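PDB 6OYC: glycosylation Associate Protein 2 from Streptococcus agalactiae serotype V, which probably works within the Gap123 complex in the glycosylation and accessory Sec-dependent secretion of a serine-rich surface glycoprotein. Local coordinates for residues 346-351 and 382-387; 376-381 and 387-392. All coordinates share one frame; numbering follows the deposited sequence.

Interaction 1: residues 346-351 and 382-387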
ATOM      1  N   LYS B 346     -11.662  -8.360  -4.400  1.00 39.75           N
ATOM      2  CA  LYS B 346     -11.101  -7.090  -4.833  1.00 36.84           C
ATOM      3  C   LYS B 346      -9.622  -7.220  -5.149  1.00 38.97           C
ATOM      4  O   LYS B 346      -9.122  -6.534  -6.048  1.00 39.70           O
ATOM      5  CB  LYS B 346     -11.344  -6.019  -3.775  1.00 36.91           C
ATOM      6  CG  LYS B 346     -12.737  -5.488  -3.890  1.00 38.22           C
ATOM      7  CD  LYS B 346     -13.028  -4.391  -2.942  1.00 39.89           C
ATOM      8  CE  LYS B 346     -14.334  -3.757  -3.322  1.00 41.14           C
ATOM      9  NZ  LYS B 346     -14.709  -2.723  -2.364  1.00 39.06           N
ATOM     10  N   ILE B 347      -8.907  -8.096  -4.436  1.00 36.40           N
ATOM     11  CA  ILE B 347      -7.508  -8.331  -4.777  1.00 37.87           C
ATOM     12  C   ILE B 347      -7.407  -8.937  -6.172  1.00 40.45           C
ATOM     13  O   ILE B 347      -6.579  -8.521  -6.992  1.00 41.08           O
ATOM     14  CB  ILE B 347      -6.837  -9.215  -3.709  1.00 39.31           C
ATOM     15  CG1 ILE B 347      -6.888  -8.512  -2.343  1.00 37.89           C
ATOM     16  CG2 ILE B 347      -5.401  -9.564  -4.115  1.00 34.41           C
ATOM     17  CD1 ILE B 347      -6.258  -9.292  -1.209  1.00 38.27           C
ATOM     18  N   VAL B 348      -8.271  -9.906  -6.475  1.00 41.68           N
ATOM     19  CA  VAL B 348      -8.220 -10.557  -7.783  1.00 41.57           C
ATOM     20  C   VAL B 348      -8.579  -9.562  -8.874  1.00 41.35           C
ATOM     21  O   VAL B 348      -7.887  -9.452  -9.893  1.00 43.41           O
ATOM     22  CB  VAL B 348      -9.142 -11.794  -7.794  1.00 43.72           C
ATOM     23  CG1 VAL B 348      -9.396 -12.286  -9.205  1.00 44.57           C
ATOM     24  CG2 VAL B 348      -8.542 -12.902  -6.917  1.00 40.21           C
ATOM     25  N   ASP B 349      -9.653  -8.798  -8.663  1.00 40.98           N
ATOM     26  CA  ASP B 349     -10.036  -7.785  -9.639  1.00 39.19           C
ATOM     27  C   ASP B 349      -8.919  -6.772  -9.854  1.00 43.18           C
ATOM     28  O   ASP B 349      -8.684  -6.339 -10.986  1.00 47.14           O
ATOM     29  CB  ASP B 349     -11.319  -7.076  -9.201  1.00 43.82           C
ATOM     30  CG  ASP B 349     -12.538  -8.001  -9.187  1.00 49.29           C
ATOM     31  OD1 ASP B 349     -12.441  -9.145  -9.689  1.00 48.64           O
ATOM     32  OD2 ASP B 349     -13.594  -7.588  -8.659  1.00 47.72           O
ATOM     33  N   ALA B 350      -8.217  -6.384  -8.782  1.00 40.92           N
ATOM     34  CA  ALA B 350      -7.205  -5.339  -8.911  1.00 39.21           C
ATOM     35  C   ALA B 350      -6.069  -5.788  -9.811  1.00 38.86           C
ATOM     36  O   ALA B 350      -5.564  -4.999 -10.619  1.00 38.18           O
ATOM     37  CB  ALA B 350      -6.661  -4.933  -7.541  1.00 35.36           C
ATOM     38  N   ILE B 351      -5.655  -7.053  -9.692  1.00 38.92           N
ATOM     39  CA  ILE B 351      -4.635  -7.576 -10.599  1.00 41.26           C
ATOM     40  C   ILE B 351      -5.201  -7.751 -12.013  1.00 42.61           C
ATOM     41  O   ILE B 351      -4.582  -7.322 -12.996  1.00 43.11           O
ATOM     42  CB  ILE B 351      -4.035  -8.882 -10.046  1.00 43.19           C
ATOM     43  CG1 ILE B 351      -3.458  -8.639  -8.645  1.00 39.74           C
ATOM     44  CG2 ILE B 351      -2.923  -9.396 -10.980  1.00 38.37           C
ATOM     45  CD1 ILE B 351      -3.430  -9.846  -7.756  1.00 37.96           C
ATOM     46  N   ALA B 382      -4.747 -19.045  -7.620  1.00 50.18           N
ATOM     47  CA  ALA B 382      -5.823 -19.976  -7.954  1.00 51.28           C
ATOM     48  C   ALA B 382      -6.941 -19.334  -8.773  1.00 49.45           C
ATOM     49  O   ALA B 382      -7.587 -20.014  -9.576  1.00 53.02           O
ATOM     50  CB  ALA B 382      -6.389 -20.575  -6.660  1.00 48.89           C
ATOM     51  N   LYS B 383      -7.192 -18.044  -8.592  1.00 48.62           N
ATOM     52  CA  LYS B 383      -8.229 -17.370  -9.357  1.00 46.13           C
ATOM     53  C   LYS B 383      -7.691 -16.681 -10.594  1.00 49.17           C
ATOM     54  O   LYS B 383      -8.479 -16.133 -11.377  1.00 44.93           O
ATOM     55  CB  LYS B 383      -8.953 -16.341  -8.491  1.00 45.74           C
ATOM     56  CG  LYS B 383     -10.058 -16.927  -7.644  1.00 46.83           C
ATOM     57  CD  LYS B 383      -9.466 -17.567  -6.401  1.00 49.19           C
ATOM     58  CE  LYS B 383     -10.358 -17.410  -5.181  1.00 43.17           C
ATOM     59  NZ  LYS B 383      -9.567 -17.748  -3.953  1.00 43.47           N
ATOM     60  N   LEU B 384      -6.375 -16.689 -10.791  1.00 47.57           N
ATOM     61  CA  LEU B 384      -5.774 -15.904 -11.850  1.00 48.32           C
ATOM     62  C   LEU B 384      -5.071 -16.734 -12.915  1.00 52.86           C
ATOM     63  O   LEU B 384      -4.781 -16.192 -13.993  1.00 53.69           O
ATOM     64  CB  LEU B 384      -4.783 -14.892 -11.254  1.00 47.67           C
ATOM     65  CG  LEU B 384      -5.440 -13.764 -10.456  1.00 46.67           C
ATOM     66  CD1 LEU B 384      -4.443 -13.101  -9.524  1.00 41.18           C
ATOM     67  CD2 LEU B 384      -6.029 -12.763 -11.403  1.00 41.90           C
ATOM     68  N   ASN B 385      -4.802 -18.018 -12.658  1.00 51.11           N
ATOM     69  CA  ASN B 385      -4.112 -18.921 -13.577  1.00 53.78           C
ATOM     70  C   ASN B 385      -2.872 -18.239 -14.177  1.00 50.64           C
ATOM     71  O   ASN B 385      -2.785 -18.083 -15.396  1.00 54.95           O
ATOM     72  CB  ASN B 385      -5.052 -19.410 -14.675  1.00 58.07           C
ATOM     73  CG  ASN B 385      -4.563 -20.683 -15.347  1.00 60.55           C
ATOM     74  OD1 ASN B 385      -3.389 -21.041 -15.270  1.00 60.72           O
ATOM     75  ND2 ASN B 385      -5.473 -21.377 -16.015  1.00 62.97           N
ATOM     76  N   PRO B 386      -1.933 -17.804 -13.345  1.00 52.78           N
ATOM     77  CA  PRO B 386      -0.789 -17.050 -13.868  1.00 54.36           C
ATOM     78  C   PRO B 386       0.191 -17.953 -14.604  1.00 57.53           C
ATOM     79  O   PRO B 386       0.179 -19.182 -14.496  1.00 57.59           O
ATOM     80  CB  PRO B 386      -0.155 -16.459 -12.609  1.00 52.09           C
ATOM     81  CG  PRO B 386      -0.456 -17.477 -11.552  1.00 50.09           C
ATOM     82  CD  PRO B 386      -1.836 -17.995 -11.887  1.00 52.12           C
ATOM     83  N   HIS B 387       1.078 -17.304 -15.353  1.00 56.30           N
ATOM     84  CA  HIS B 387       2.164 -18.025 -15.994  1.00 56.91           C
ATOM     85  C   HIS B 387       3.095 -18.659 -14.969  1.00 57.82           C
ATOM     86  O   HIS B 387       3.526 -19.806 -15.131  1.00 61.96           O
ATOM     87  CB  HIS B 387       2.952 -17.082 -16.890  1.00 53.93           C
ATOM     88  CG  HIS B 387       4.108 -17.743 -17.561  1.00 61.59           C
ATOM     89  ND1 HIS B 387       3.947 -18.667 -18.571  1.00 63.21           N
ATOM     90  CD2 HIS B 387       5.442 -17.639 -17.353  1.00 60.59           C
ATOM     91  CE1 HIS B 387       5.133 -19.089 -18.969  1.00 65.18           C
ATOM     92  NE2 HIS B 387       6.058 -18.482 -18.246  1.00 62.51           N
TER

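Interaction 2: residues 376-381 and 387-392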
ATOM      1  N   GLY B 376      -0.583 -14.868  -0.166  1.00 40.87           N
ATOM      2  CA  GLY B 376      -1.380 -14.080  -1.089  1.00 39.16           C
ATOM      3  C   GLY B 376      -1.141 -14.469  -2.537  1.00 40.71           C
ATOM      4  O   GLY B 376      -2.087 -14.559  -3.323  1.00 42.71           O
ATOM      5  N   ALA B 377       0.124 -14.718  -2.905  1.00 39.22           N
ATOM      6  CA  ALA B 377       0.445 -15.034  -4.296  1.00 43.03           C
ATOM      7  C   ALA B 377      -0.190 -16.351  -4.724  1.00 42.30           C
ATOM      8  O   ALA B 377      -0.782 -16.436  -5.804  1.00 45.91           O
ATOM      9  CB  ALA B 377       1.962 -15.065  -4.501  1.00 39.78           C
ATOM     10  N   THR B 378      -0.126 -17.374  -3.873  1.00 44.08           N
ATOM     11  CA  THR B 378      -0.685 -18.677  -4.233  1.00 48.46           C
ATOM     12  C   THR B 378      -2.204 -18.723  -4.061  1.00 46.06           C
ATOM     13  O   THR B 378      -2.912 -19.231  -4.938  1.00 46.73           O
ATOM     14  CB  THR B 378      -0.013 -19.777  -3.402  1.00 49.53           C
ATOM     15  OG1 THR B 378       1.416 -19.643  -3.484  1.00 46.07           O
ATOM     16  CG2 THR B 378      -0.405 -21.141  -3.914  1.00 44.74           C
ATOM     17  N   TYR B 379      -2.729 -18.192  -2.950  1.00 46.37           N
ATOM     18  CA  TYR B 379      -4.172 -18.243  -2.711  1.00 46.19           C
ATOM     19  C   TYR B 379      -4.943 -17.513  -3.802  1.00 44.44           C
ATOM     20  O   TYR B 379      -5.978 -18.002  -4.276  1.00 43.90           O
ATOM     21  CB  TYR B 379      -4.501 -17.653  -1.332  1.00 44.22           C
ATOM     22  CG  TYR B 379      -5.976 -17.641  -0.949  1.00 40.73           C
ATOM     23  CD1 TYR B 379      -6.797 -16.577  -1.303  1.00 41.72           C
ATOM     24  CD2 TYR B 379      -6.541 -18.686  -0.221  1.00 42.56           C
ATOM     25  CE1 TYR B 379      -8.147 -16.561  -0.956  1.00 41.38           C
ATOM     26  CE2 TYR B 379      -7.890 -18.672   0.137  1.00 41.94           C
ATOM     27  CZ  TYR B 379      -8.682 -17.605  -0.232  1.00 40.83           C
ATOM     28  OH  TYR B 379     -10.020 -17.562   0.120  1.00 39.97           O
ATOM     29  N   HIS B 380      -4.466 -16.333  -4.204  1.00 41.63           N
ATOM     30  CA  HIS B 380      -5.170 -15.592  -5.245  1.00 45.46           C
ATOM     31  C   HIS B 380      -4.766 -16.070  -6.640  1.00 46.85           C
ATOM     32  O   HIS B 380      -5.550 -15.930  -7.587  1.00 45.27           O
ATOM     33  CB  HIS B 380      -4.930 -14.083  -5.069  1.00 42.44           C
ATOM     34  CG  HIS B 380      -5.519 -13.525  -3.803  1.00 43.11           C
ATOM     35  ND1 HIS B 380      -6.875 -13.338  -3.633  1.00 41.77           N
ATOM     36  CD2 HIS B 380      -4.940 -13.143  -2.638  1.00 40.94           C
ATOM     37  CE1 HIS B 380      -7.107 -12.856  -2.423  1.00 40.37           C
ATOM     38  NE2 HIS B 380      -5.950 -12.731  -1.797  1.00 39.52           N
ATOM     39  N   GLY B 381      -3.559 -16.640  -6.776  1.00 46.99           N
ATOM     40  CA  GLY B 381      -3.159 -17.255  -8.035  1.00 49.29           C
ATOM     41  C   GLY B 381      -4.168 -18.268  -8.539  1.00 49.79           C
ATOM     42  O   GLY B 381      -4.456 -18.330  -9.736  1.00 53.31           O
ATOM     43  N   HIS B 387       1.078 -17.304 -15.353  1.00 56.30           N
ATOM     44  CA  HIS B 387       2.164 -18.025 -15.994  1.00 56.91           C
ATOM     45  C   HIS B 387       3.095 -18.659 -14.969  1.00 57.82           C
ATOM     46  O   HIS B 387       3.526 -19.806 -15.131  1.00 61.96           O
ATOM     47  CB  HIS B 387       2.952 -17.082 -16.890  1.00 53.93           C
ATOM     48  CG  HIS B 387       4.108 -17.743 -17.561  1.00 61.59           C
ATOM     49  ND1 HIS B 387       3.947 -18.667 -18.571  1.00 63.21           N
ATOM     50  CD2 HIS B 387       5.442 -17.639 -17.353  1.00 60.59           C
ATOM     51  CE1 HIS B 387       5.133 -19.089 -18.969  1.00 65.18           C
ATOM     52  NE2 HIS B 387       6.058 -18.482 -18.246  1.00 62.51           N
ATOM     53  N   ALA B 388       3.425 -17.927 -13.912  1.00 57.68           N
ATOM     54  CA  ALA B 388       4.413 -18.393 -12.956  1.00 52.20           C
ATOM     55  C   ALA B 388       4.118 -17.821 -11.574  1.00 51.51           C
ATOM     56  O   ALA B 388       3.579 -16.721 -11.433  1.00 49.30           O
ATOM     57  CB  ALA B 388       5.825 -18.005 -13.398  1.00 50.00           C
ATOM     58  N   ILE B 389       4.497 -18.588 -10.558  1.00 52.68           N
ATOM     59  CA  ILE B 389       4.408 -18.196  -9.164  1.00 45.09           C
ATOM     60  C   ILE B 389       5.776 -18.460  -8.558  1.00 49.29           C
ATOM     61  O   ILE B 389       6.177 -19.620  -8.414  1.00 54.31           O
ATOM     62  CB  ILE B 389       3.311 -18.966  -8.425  1.00 47.14           C
ATOM     63  CG1 ILE B 389       1.944 -18.500  -8.915  1.00 47.12           C
ATOM     64  CG2 ILE B 389       3.453 -18.810  -6.918  1.00 43.44           C
ATOM     65  CD1 ILE B 389       0.809 -19.288  -8.336  1.00 49.56           C
ATOM     66  N   ILE B 390       6.508 -17.397  -8.248  1.00 46.63           N
ATOM     67  CA  ILE B 390       7.831 -17.492  -7.641  1.00 47.50           C
ATOM     68  C   ILE B 390       7.667 -17.200  -6.157  1.00 50.28           C
ATOM     69  O   ILE B 390       7.343 -16.074  -5.767  1.00 48.60           O
ATOM     70  CB  ILE B 390       8.823 -16.515  -8.283  1.00 47.73           C
ATOM     71  CG1 ILE B 390       8.916 -16.743  -9.791  1.00 48.53           C
ATOM     72  CG2 ILE B 390      10.185 -16.611  -7.619  1.00 49.97           C
ATOM     73  CD1 ILE B 390       9.763 -15.706 -10.507  1.00 53.46           C
ATOM     74  N   ILE B 391       7.898 -18.195  -5.310  1.00 51.83           N
ATOM     75  CA  ILE B 391       7.672 -18.025  -3.884  1.00 49.06           C
ATOM     76  C   ILE B 391       8.829 -18.629  -3.102  1.00 54.65           C
ATOM     77  O   ILE B 391       9.462 -19.596  -3.536  1.00 57.17           O
ATOM     78  CB  ILE B 391       6.326 -18.641  -3.463  1.00 49.16           C
ATOM     79  CG1 ILE B 391       6.133 -20.007  -4.124  1.00 50.72           C
ATOM     80  CG2 ILE B 391       5.178 -17.714  -3.855  1.00 46.59           C
ATOM     81  CD1 ILE B 391       4.946 -20.792  -3.557  1.00 44.45           C
ATOM     82  N   GLY B 392       9.115 -18.027  -1.942  1.00 54.38           N
ATOM     83  CA  GLY B 392      10.131 -18.511  -1.024  1.00 51.83           C
ATOM     84  C   GLY B 392       9.690 -18.490   0.429  1.00 51.85           C
ATOM     85  O   GLY B 392       9.140 -17.494   0.906  1.00 53.44           O
TER

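Interaction 1: residues 346-351 and 382-387
V348 and I351, one turn apart on helix 341-358, meet K383 and L384 in the loop that leads from helix 372-381 to strand 388-392. The contact is apolar, and methyl groups do nearly all the touching. V348 uses both branches: CG2 rests on K383 CB at 3.8 Å, while CG1 packs against L384 CD2 at 4.0 Å. Its chi1 of 165° puts CG1 opposite the backbone N, beside the carbonyl carbon, and CG2 beside the N, a spread that lets one valine reach two successive loop residues. L384 also divides its branches. The L384 and V348 side chains slide past each other in opposite directions, and L384 CD1 meets I351 CD1 at 3.8 Å, where leucine and isoleucine cross at about a right angle.

K383 lends only the root of its side chain. A bend at chi2 (81°) and another at chi3 carry the ammonium away from the valine, to a hydrogen bond with S442 OG and a cation-pi contact with Y379. On the sheet side, L384 touches L367 and I351 touches L365, both on strand 365-370, and I351 also reaches strands 297-301 and 323-327. This is consistent with the layered packing of an alpha/beta-hydrolase-like domain: a helix and the exit loop of the next helix, closed together over one face of the central sheet.

Interaction 2: residues 376-381 and 387-392
The carbonyl oxygen of A377 takes the backbone N-H of G381 at 2.9 Å, and the tip of I389 lies beside that same oxygen, with I389 CD1 4.1 Å from A377 O. G381 has no side chain at this point, and CD1 comes to 4.5 Å from G381 CA, so the isoleucine tip reaches the helix backbone itself at the start and end of one turn. I389 chi1 of -70° sets CG1 beside the backbone N and turns CG2 to T378.

T378 is the second point of contact. Its OG1 is hydrogen-bonded back to T374 O one turn earlier in the helix, and two strand methyls lie against it: I391 CD1 at 3.7 Å and I389 CG2 at 4.1 Å. Both isoleucines cross the threonine at about a right angle. I391 holds CG1 between the backbone N and the carbonyl carbon (chi1 44°), carrying CD1 to the threonine, while CG2 meets A377 CB at 4.2 Å. The buried hydroxyl thus has a polar partner within its own helix, while the strand meets it with methyls.

Helix and strand segments run at 150° to each other, close to antiparallel, with axes 9.1 Å apart. They are the last two members of the beta-alpha-beta unit 365-370, 372-381, 388-392. F396 packs on both T378 and I391, helix 429-444 borders T378 through F439 and I443, and strand 452-458 lies next to I389 and I391 in the sheet.

Both interactions involve the same chain passage, helix 372-381 through its exit loop into strand 388-392. Interaction 2 is wholly buried and holds the helix onto its own following strand; interaction 1, the two centres about 10 Å apart, joins the loop to the neighbouring helix 341-358 and reaches the surface at K383. Chemistry follows place: interaction 1 is aliphatic carbon against aliphatic carbon, whereas interaction 2 adds to its carbon packing methyls laid on helix oxygens. They touch directly, with H380 packed on I347 and V348, and P386 on G381. The helix begins at a possible nucleophile elbow, as in alpha/beta hydrolases, though an enzymatic role remains unconfirmed.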